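Local coordinates for copper chaperone PCu(A)C (Methylosinus trichosporium OB3b, PDB 6P1F), which probably serves as a periplasmic copper chaperone, its PCu(A)C domain binding copper through a histidine brace in methane-oxidizing bacteria, at residues Ala17-Glu20 with Gly21-Arg24; Lys91-Pro94 with Val95-Ala99. One frame throughout, in Å; residues are numbered along the deposited sequence.

Contact 1: Ala17-Glu20 with Gly21-Arg24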
# COMPACT_ATOMS: atom_id res chain seq x y z
N ALA A 17 -5.07 -10.36 5.85
CA ALA A 17 -6.51 -10.44 5.68
C ALA A 17 -7.17 -9.91 6.95
O ALA A 17 -6.63 -10.11 8.03
CB ALA A 17 -6.93 -11.86 5.40
N PRO A 18 -8.30 -9.22 6.82
CA PRO A 18 -8.96 -8.77 8.06
C PRO A 18 -9.41 -9.96 8.92
O PRO A 18 -9.82 -11.02 8.42
CB PRO A 18 -10.16 -7.95 7.57
CG PRO A 18 -10.36 -8.34 6.14
CD PRO A 18 -9.03 -8.82 5.61
N LEU A 19 -9.27 -9.78 10.23
CA LEU A 19 -9.76 -10.76 11.17
C LEU A 19 -11.26 -10.94 11.04
O LEU A 19 -11.99 -10.04 10.57
CB LEU A 19 -9.40 -10.34 12.60
CG LEU A 19 -7.94 -10.37 13.05
CD1 LEU A 19 -7.75 -9.52 14.30
CD2 LEU A 19 -7.53 -11.80 13.32
N GLU A 20 -11.72 -12.12 11.44
CA GLU A 20 -13.13 -12.41 11.30
C GLU A 20 -13.97 -11.32 11.95
O GLU A 20 -13.77 -10.98 13.13
CB GLU A 20 -13.49 -13.77 11.88
CG GLU A 20 -14.99 -14.03 11.81
CD GLU A 20 -15.35 -15.50 11.71
OE1 GLU A 20 -14.51 -16.34 12.12
OE2 GLU A 20 -16.47 -15.81 11.24
N GLY A 21 -14.85 -10.75 11.17
CA GLY A 21 -15.74 -9.72 11.68
C GLY A 21 -15.23 -8.31 11.57
O GLY A 21 -16.00 -7.37 11.76
N GLU A 22 -13.95 -8.13 11.25
CA GLU A 22 -13.38 -6.78 11.20
C GLU A 22 -13.36 -6.17 9.79
O GLU A 22 -13.44 -6.89 8.79
CB GLU A 22 -11.97 -6.79 11.77
CG GLU A 22 -11.98 -7.40 13.17
CD GLU A 22 -10.81 -7.01 14.04
OE1 GLU A 22 -9.96 -6.22 13.58
OE2 GLU A 22 -10.75 -7.52 15.19
N THR A 23 -13.26 -4.85 9.76
CA THR A 23 -13.33 -4.10 8.50
C THR A 23 -12.08 -3.25 8.25
O THR A 23 -12.11 -2.39 7.41
CB THR A 23 -14.55 -3.16 8.50
OG1 THR A 23 -14.38 -2.19 9.54
CG2 THR A 23 -15.84 -3.94 8.74
N ARG A 24 -10.98 -3.50 8.97
CA ARG A 24 -9.72 -2.80 8.72
C ARG A 24 -8.63 -3.83 8.51
O ARG A 24 -8.72 -4.92 9.06
CB ARG A 24 -9.30 -1.90 9.88
CG ARG A 24 -9.92 -0.55 9.90
CD ARG A 24 -9.36 0.29 11.04
NE ARG A 24 -9.90 1.64 10.98
CZ ARG A 24 -9.17 2.73 10.82
NH1 ARG A 24 -7.85 2.65 10.75
NH2 ARG A 24 -9.76 3.91 10.75
O HOH W 1 -8.33 -7.06 11.04
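Leu19 and Glu22 meet at the two ends of a type II beta turn, Leu19 to Glu22, in the loop that joins antiparallel strands 8-16 and 24-33 of this all-beta PCu(A)C domain. The turn is closed by the amide of Glu22, whose N lies 2.8 Å from Leu19 O in a nearly straight bond, 165° at the hydrogen. Beside this bond the two side chains run side by side in the same direction. In both, CG stands anti to the carbonyl carbon (chi1 -54° for Glu22), and the extended Glu22 chain carries its carboxylate alongside the leucine, with Glu22 OE2 3.7 Å from Leu19 CD1. A water spans the mouth of the loop, accepting from Leu19 N at 3.0 Å and lying within hydrogen-bonding distance of Glu22 OE1, at 3.1 Å, and Arg24 O, at 2.9 Å. Gly21 takes the third corner with a positive phi of 91°, where a CB would press on the preceding carbonyl oxygen.

At the foot of the loop Pro18 CB rests against two backbone oxygens, Glu22 O and Arg24 O, both at 3.7 Å. The proline also touches Met92 and Ile89, which places the base of the loop against the end of strand 73-89 and the loop that follows. The guanidinium of Arg24 reaches the metal-site region, although this chain carries no metal: NH1 forms a salt bridge with OE1 of Glu85, a zinc ligand of this protein.

Contact 2: Lys91-Pro94 with Val95-Ala99; sequences KMNP and VGWAA
Trp97 folds back over Pro94 across a type II beta turn, Pro94 to Trp97, in the connection that leads from strand 73-89 into strand 98-105 of the beta-rich PCu(A)C domain. The turn is closed by a somewhat bent hydrogen bond from Trp97 N to Pro94 O, 3.0 Å long. Gly96 occupies the third corner with a positive phi, where a CB would be pressed against the carbonyl oxygen of Val95.

Along the tryptophan, Trp97 CB touches Pro94 O (3.3 Å) and Asn93 CB (3.8 Å). From there CG turns anti to the carbonyl carbon (chi1 -61°), laying the indole over the proline. CD1 approaches Pro94 CB, while NE1 and CE2 lie over Pro94 CG. Trp97 CD2 meets Pro94 CD at 3.7 Å. This is a CH-pi contact, with Pro94 CG over the face of the five-membered ring and only 11° off its normal. On the benzene side, CE3 comes near both Pro94 CD and Asn93 CG, the asparagine crossing the indole at roughly a right angle with its amide plane turned 47° from the ring.

Asn93 ties the loop to the start of the next strand: Asn93 ND2 donates to Ala98 O at 2.9 Å, almost perfectly straight, and the acceptor lies in the amide plane. This bond fixes the rotation of the amide. Met92, one residue earlier, packs on Leu15 and Val117. With CG anti to the backbone N and bends at chi2 and chi3, the methionine also sets Met92 SD 3.6 Å from Ala99 CB, on a buried residue.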
# COMPACT_ATOMS: atom_id res chain seq x y z
N LYS A 91 -15.27 -5.95 1.18
CA LYS A 91 -15.01 -7.31 0.71
C LYS A 91 -13.50 -7.54 0.58
O LYS A 91 -12.74 -6.61 0.29
CB LYS A 91 -15.72 -7.56 -0.62
CG LYS A 91 -15.29 -6.67 -1.76
CD LYS A 91 -15.62 -7.32 -3.12
CE LYS A 91 -15.60 -6.30 -4.26
NZ LYS A 91 -16.37 -5.07 -3.92
N MET A 92 -13.08 -8.77 0.81
CA MET A 92 -11.68 -9.11 0.61
C MET A 92 -11.56 -10.54 0.13
O MET A 92 -12.22 -11.44 0.64
CB MET A 92 -10.88 -8.90 1.92
CG MET A 92 -9.36 -9.06 1.79
SD MET A 92 -8.58 -7.99 0.57
CE MET A 92 -8.90 -6.35 1.27
N ASN A 93 -10.74 -10.76 -0.89
CA ASN A 93 -10.55 -12.11 -1.38
C ASN A 93 -9.91 -12.98 -0.29
O ASN A 93 -9.33 -12.48 0.69
CB ASN A 93 -9.71 -12.07 -2.68
CG ASN A 93 -10.52 -11.67 -3.90
OD1 ASN A 93 -11.73 -11.89 -3.94
ND2 ASN A 93 -9.87 -11.05 -4.89
N PRO A 94 -10.01 -14.31 -0.44
CA PRO A 94 -9.43 -15.24 0.53
C PRO A 94 -7.93 -15.13 0.63
O PRO A 94 -7.25 -14.66 -0.29
CB PRO A 94 -9.79 -16.62 -0.04
CG PRO A 94 -10.95 -16.41 -0.89
CD PRO A 94 -10.84 -15.02 -1.45
N VAL A 95 -7.42 -15.62 1.75
CA VAL A 95 -6.00 -15.78 1.93
C VAL A 95 -5.47 -16.66 0.81
O VAL A 95 -6.07 -17.70 0.50
CB VAL A 95 -5.67 -16.42 3.28
CG1 VAL A 95 -4.23 -16.78 3.36
CG2 VAL A 95 -6.04 -15.44 4.42
N GLY A 96 -4.37 -16.23 0.21
CA GLY A 96 -3.76 -16.96 -0.90
C GLY A 96 -4.07 -16.30 -2.23
O GLY A 96 -3.41 -16.60 -3.25
N TRP A 97 -5.06 -15.42 -2.24
CA TRP A 97 -5.46 -14.73 -3.45
C TRP A 97 -4.82 -13.33 -3.43
O TRP A 97 -3.91 -13.10 -2.65
CB TRP A 97 -6.98 -14.61 -3.57
CG TRP A 97 -7.76 -15.96 -3.63
CD1 TRP A 97 -7.42 -17.14 -3.01
CD2 TRP A 97 -8.95 -16.22 -4.34
NE1 TRP A 97 -8.35 -18.11 -3.29
CE2 TRP A 97 -9.31 -17.56 -4.11
CE3 TRP A 97 -9.76 -15.44 -5.17
CZ2 TRP A 97 -10.44 -18.14 -4.67
CZ3 TRP A 97 -10.89 -16.01 -5.70
CH2 TRP A 97 -11.22 -17.35 -5.45
N ALA A 98 -5.30 -12.44 -4.28
CA ALA A 98 -4.80 -11.08 -4.30
C ALA A 98 -5.96 -10.13 -4.35
O ALA A 98 -7.06 -10.50 -4.75
CB ALA A 98 -3.84 -10.83 -5.49
N ALA A 99 -5.71 -8.90 -3.93
CA ALA A 99 -6.69 -7.83 -3.93
C ALA A 99 -6.25 -6.76 -4.94
O ALA A 99 -5.15 -6.21 -4.82
CB ALA A 99 -6.81 -7.22 -2.51

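How the contacts relate
Contacts 1 and 2 are both surface turns, their centres about 12 Å apart on the same side of the chain's centre, and both use a type II turn with glycine at the third position. They serve different strand connections: residues 17-24 link strands 8-16 and 24-33, whereas residues 91-99 lead from strand 73-89 into strand 98-105. Contact 1 is the more polar, with a carboxylate beside a leucine and a water bridging the loop; contact 2 has an aromatic face, a side-chain amide hydrogen bond and, at Ala99, a buried residue. The two loops meet directly: Ala17 CB lies 3.8 Å from Val95 CG2, and Pro18 CD lies 3.8 Å from Met92 CG.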